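Local coordinates for scaffolding protein (Clostridium cellulolyticum, PDB 1G43) that probably anchors the cellulosome to crystalline cellulose, being the family IIIa cellulose-binding module of a scaffoldin, a calcium-carrying beta-sandwich, at residues A[25-30]-A[111-116]; A[60-65]-A[72-77]. One frame throughout, in Å; residues are numbered along the deposited sequence.

Overall arrangement
Contacts 1 and 2 both reach the same sheet of the beta-sandwich, their centres about 9 Å apart, with strand 111-120 and strand 55-66 as neighbours: Q115 N approaches H61 O at 2.8 Å. Contact 1 is a regular antiparallel pairing in the middle of that sheet, one face buried in the sandwich and the other partly exposed. Contact 2 sits farther out, about 13 Å from the chain's centre, where the chain turns off the sheet's edge. Backbone bonds dominate the first, with polar side chains on its outer face; in the second a threonine hydroxyl and an aspartate carboxylate take over as the strand pairing gives out.

Contact 1: A[25-30]-A[111-116]; sequences RFKVTN and SIEIQT
Strands 25-30 and 111-116 pair antiparallel inside one sheet of the CBM3 beta-sandwich, and R25 through T29 face Q115 through S111 in unbroken register. F26 with I114 and V28 with I112 are the hydrogen-bonded pairs. F26 N gives to I114 O at 2.9 Å, and I114 N returns a bond to F26 O at 2.8 Å; V28 and I112 repeat this two-bond ring. Each bonded oxygen also receives a CA-H of the other strand, the shortest being S111 CA to V28 O at 3.1 Å.

The face carrying F26, V28, I112 and I114 is the inner one of the sandwich: F26, V28 and I114 all touch L43 of strand 41-47 in the opposing sheet. Here the branch CG2 of I112, set between its backbone N and carbonyl carbon, meets V28 CB at 3.6 Å, while CG1 stands anti to the N and the end of the chain leads away from V28.

On the other face the pairs are polar. The extended R25 chain crosses Q115 obliquely, the guanidinium and amide planes 54° apart; its CG lies on Q115 CB and CG, and its CD reaches Q115 NE2 at 3.4 Å. R25 NE gives to a water 2.9 Å away, in the guanidinium plane, which makes a weak bond to T116 O. K27 bends at chi3 (-88°), which turns CE aside, and again at chi4 (-56°), which sets NZ 3.7 Å from E113 OE1, a long salt bridge; E113 OE2 is hydrogen-bonded to the Y140 hydroxyl. At the far end T29 OG1 and S111 OG share a hydrogen bond of 3.0 Å.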
# COMPACT_ATOMS: atom_id res chain seq x y z
N ARG A 25 -3.62 -1.92 -4.34
CA ARG A 25 -2.63 -2.78 -4.98
C ARG A 25 -1.46 -1.97 -5.45
O ARG A 25 -1.63 -0.94 -6.08
CB ARG A 25 -3.27 -3.53 -6.13
CG ARG A 25 -4.46 -4.36 -5.64
CD ARG A 25 -5.38 -4.67 -6.78
NE ARG A 25 -6.48 -5.54 -6.36
CZ ARG A 25 -7.47 -5.89 -7.17
NH1 ARG A 25 -7.50 -5.45 -8.42
NH2 ARG A 25 -8.43 -6.67 -6.73
N PHE A 26 -0.26 -2.43 -5.15
CA PHE A 26 0.94 -1.70 -5.53
C PHE A 26 1.93 -2.52 -6.33
O PHE A 26 2.12 -3.70 -6.09
CB PHE A 26 1.69 -1.21 -4.29
CG PHE A 26 0.83 -0.61 -3.24
CD1 PHE A 26 0.16 -1.42 -2.32
CD2 PHE A 26 0.69 0.77 -3.15
CE1 PHE A 26 -0.63 -0.85 -1.31
CE2 PHE A 26 -0.10 1.34 -2.14
CZ PHE A 26 -0.76 0.53 -1.22
N LYS A 27 2.57 -1.86 -7.29
CA LYS A 27 3.64 -2.51 -8.05
C LYS A 27 4.82 -1.60 -7.72
O LYS A 27 4.89 -0.47 -8.17
CB LYS A 27 3.35 -2.53 -9.55
CG LYS A 27 4.04 -3.72 -10.24
CD LYS A 27 4.02 -3.64 -11.76
CE LYS A 27 2.74 -4.30 -12.32
NZ LYS A 27 2.58 -5.74 -11.85
N VAL A 28 5.71 -2.09 -6.86
CA VAL A 28 6.86 -1.33 -6.41
C VAL A 28 8.12 -1.74 -7.17
O VAL A 28 8.45 -2.93 -7.27
CB VAL A 28 7.08 -1.55 -4.88
CG1 VAL A 28 8.36 -0.87 -4.44
CG2 VAL A 28 5.90 -0.99 -4.08
N THR A 29 8.79 -0.75 -7.75
CA THR A 29 10.01 -1.00 -8.51
C THR A 29 11.25 -0.40 -7.86
O THR A 29 11.29 0.79 -7.52
CB THR A 29 9.91 -0.44 -9.91
OG1 THR A 29 8.87 -1.13 -10.60
CG2 THR A 29 11.23 -0.64 -10.65
N ASN A 30 12.25 -1.26 -7.69
CA ASN A 30 13.52 -0.87 -7.09
C ASN A 30 14.29 -0.10 -8.15
O ASN A 30 14.80 -0.67 -9.10
CB ASN A 30 14.30 -2.13 -6.67
CG ASN A 30 15.60 -1.82 -5.91
OD1 ASN A 30 16.11 -0.69 -5.90
ND2 ASN A 30 16.15 -2.85 -5.27
N SER A 111 10.84 -5.78 -9.34
CA SER A 111 9.48 -5.34 -9.00
C SER A 111 8.75 -6.29 -8.06
O SER A 111 8.83 -7.50 -8.21
CB SER A 111 8.61 -5.24 -10.25
OG SER A 111 8.93 -4.10 -10.99
N ILE A 112 8.01 -5.74 -7.11
CA ILE A 112 7.21 -6.58 -6.25
C ILE A 112 5.76 -6.10 -6.38
O ILE A 112 5.47 -4.90 -6.33
CB ILE A 112 7.67 -6.50 -4.76
CG1 ILE A 112 6.81 -7.46 -3.91
CG2 ILE A 112 7.64 -5.05 -4.27
CD1 ILE A 112 7.17 -7.44 -2.43
N GLU A 113 4.84 -7.04 -6.58
CA GLU A 113 3.43 -6.72 -6.69
C GLU A 113 2.77 -7.12 -5.37
O GLU A 113 2.97 -8.22 -4.89
CB GLU A 113 2.78 -7.45 -7.85
CG GLU A 113 1.31 -7.11 -8.00
CD GLU A 113 0.65 -7.75 -9.21
OE1 GLU A 113 1.30 -8.57 -9.90
OE2 GLU A 113 -0.53 -7.42 -9.48
N ILE A 114 1.99 -6.21 -4.81
CA ILE A 114 1.35 -6.43 -3.52
C ILE A 114 -0.13 -6.07 -3.59
O ILE A 114 -0.47 -4.89 -3.66
CB ILE A 114 2.03 -5.56 -2.47
CG1 ILE A 114 3.54 -5.81 -2.50
CG2 ILE A 114 1.48 -5.86 -1.10
CD1 ILE A 114 4.30 -5.06 -1.45
N GLN A 115 -1.01 -7.07 -3.55
CA GLN A 115 -2.44 -6.83 -3.65
C GLN A 115 -3.09 -7.04 -2.32
O GLN A 115 -3.02 -8.12 -1.76
CB GLN A 115 -3.08 -7.70 -4.72
CG GLN A 115 -2.46 -7.44 -6.10
CD GLN A 115 -3.20 -8.12 -7.24
OE1 GLN A 115 -3.26 -9.34 -7.33
NE2 GLN A 115 -3.78 -7.32 -8.12
N THR A 116 -3.72 -5.98 -1.84
CA THR A 116 -4.33 -5.98 -0.53
C THR A 116 -5.74 -5.40 -0.53
O THR A 116 -6.16 -4.68 -1.45
CB THR A 116 -3.51 -5.11 0.46
OG1 THR A 116 -3.82 -3.73 0.23
CG2 THR A 116 -2.00 -5.31 0.26
O HOH W 1 -6.33 -6.92 -3.77

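Contact 2: A[60-65]-A[72-77]; sequences DHAGYM and DATSKV
T74 reaches A62 on strand 60-65 just after the short pairing of G63 with D72 ends and the chain turns through a 3-10 segment, 74-76, toward strand 77-88. T74 CB lies 3.8 Å from A62 N. From it OG1, anti to the carbonyl carbon (chi1 -63°), accepts from A62 N at 2.8 Å with an N-H...O angle of 150°, and also lies close to H61 CA. The other branch, CG2, comes to 4.0 Å from H61 CA. Behind this, the backbone N of T74 gives to D72 OD1 at 2.8 Å, nearly along the C-O axis of the carboxylate; this is an Asx turn. A73 N adds a weak bond to A62 O.

A62 CB meets T74 N and CA, and V77 CG2 closes on it at 3.8 Å; V77 itself packs on V97 and L99 of strand 91-99. The H61 side chain crosses T74 at about a right angle, and a water gives to D72 OD2 at 3.0 Å; its approach to H61 ND1 is too short to be relied on. Next to H61, D60 forms a classic beta bulge with it opposite Q115, and D60 OD1 holds R117 in a salt bridge.

D72 OD1 thus fixes the turn that presents the T74 hydroxyl to the strand, and the carboxylate, its OD2 4.4 Å from H61 ND1, might favour a protonated imidazole.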
# COMPACT_ATOMS: atom_id res chain seq x y z
N ASP A 60 -4.14 -10.48 -0.78
CA ASP A 60 -4.60 -11.49 -1.73
C ASP A 60 -3.46 -12.13 -2.53
O ASP A 60 -3.56 -13.28 -2.96
CB ASP A 60 -5.61 -10.88 -2.71
CG ASP A 60 -6.84 -10.30 -2.00
OD1 ASP A 60 -7.28 -10.88 -0.98
OD2 ASP A 60 -7.36 -9.27 -2.49
N HIS A 61 -2.37 -11.40 -2.70
CA HIS A 61 -1.24 -11.92 -3.47
C HIS A 61 -0.07 -10.96 -3.42
O HIS A 61 -0.25 -9.75 -3.51
CB HIS A 61 -1.63 -12.12 -4.93
CG HIS A 61 -0.46 -12.37 -5.82
ND1 HIS A 61 0.14 -13.61 -5.92
CD2 HIS A 61 0.29 -11.53 -6.56
CE1 HIS A 61 1.22 -13.51 -6.68
NE2 HIS A 61 1.33 -12.26 -7.08
N ALA A 62 1.13 -11.51 -3.26
CA ALA A 62 2.33 -10.70 -3.26
C ALA A 62 3.44 -11.58 -3.80
O ALA A 62 3.58 -12.74 -3.39
CB ALA A 62 2.67 -10.22 -1.87
N GLY A 63 4.23 -11.04 -4.72
CA GLY A 63 5.30 -11.83 -5.28
C GLY A 63 6.32 -11.05 -6.07
O GLY A 63 6.10 -9.88 -6.42
N TYR A 64 7.46 -11.70 -6.33
CA TYR A 64 8.54 -11.09 -7.10
C TYR A 64 9.61 -12.08 -7.58
O TYR A 64 9.73 -13.20 -7.08
CB TYR A 64 9.21 -9.96 -6.31
CG TYR A 64 9.99 -10.43 -5.11
CD1 TYR A 64 11.34 -10.77 -5.21
CD2 TYR A 64 9.37 -10.55 -3.87
CE1 TYR A 64 12.06 -11.22 -4.10
CE2 TYR A 64 10.08 -10.99 -2.77
CZ TYR A 64 11.43 -11.32 -2.89
OH TYR A 64 12.14 -11.72 -1.78
N MET A 65 10.37 -11.63 -8.56
CA MET A 65 11.43 -12.39 -9.18
C MET A 65 12.76 -12.13 -8.51
O MET A 65 13.14 -10.97 -8.31
CB MET A 65 11.52 -12.02 -10.65
CG MET A 65 10.32 -12.51 -11.44
SD MET A 65 10.49 -14.28 -11.63
CE MET A 65 11.58 -14.22 -13.14
N ASP A 72 6.88 -16.16 -3.91
CA ASP A 72 5.53 -15.78 -3.49
C ASP A 72 5.63 -15.30 -2.04
O ASP A 72 5.80 -16.08 -1.10
CB ASP A 72 4.58 -16.97 -3.58
CG ASP A 72 3.14 -16.62 -3.19
OD1 ASP A 72 2.95 -15.97 -2.14
OD2 ASP A 72 2.20 -17.00 -3.94
N ALA A 73 5.51 -14.00 -1.85
CA ALA A 73 5.61 -13.46 -0.53
C ALA A 73 4.25 -13.17 0.09
O ALA A 73 4.16 -12.53 1.13
CB ALA A 73 6.44 -12.20 -0.59
N THR A 74 3.18 -13.64 -0.55
CA THR A 74 1.81 -13.39 -0.06
C THR A 74 1.60 -13.51 1.45
O THR A 74 1.04 -12.60 2.08
CB THR A 74 0.82 -14.32 -0.75
OG1 THR A 74 0.81 -14.03 -2.15
CG2 THR A 74 -0.58 -14.11 -0.19
N SER A 75 2.06 -14.60 2.04
CA SER A 75 1.89 -14.80 3.47
C SER A 75 2.79 -13.91 4.33
O SER A 75 2.60 -13.85 5.53
CB SER A 75 2.13 -16.30 3.83
OG SER A 75 3.49 -16.69 3.63
N LYS A 76 3.75 -13.22 3.72
CA LYS A 76 4.67 -12.36 4.47
C LYS A 76 4.27 -10.90 4.61
O LYS A 76 5.00 -10.10 5.19
CB LYS A 76 6.05 -12.37 3.82
CG LYS A 76 6.96 -13.41 4.40
CD LYS A 76 6.87 -14.71 3.68
CE LYS A 76 7.65 -15.77 4.44
NZ LYS A 76 8.07 -16.83 3.51
N VAL A 77 3.11 -10.54 4.09
CA VAL A 77 2.66 -9.16 4.17
C VAL A 77 1.74 -8.90 5.36
O VAL A 77 0.90 -9.72 5.68
CB VAL A 77 1.97 -8.79 2.85
CG1 VAL A 77 1.46 -7.36 2.88
CG2 VAL A 77 2.95 -9.01 1.72
O HOH W 2 -0.38 -15.80 -4.95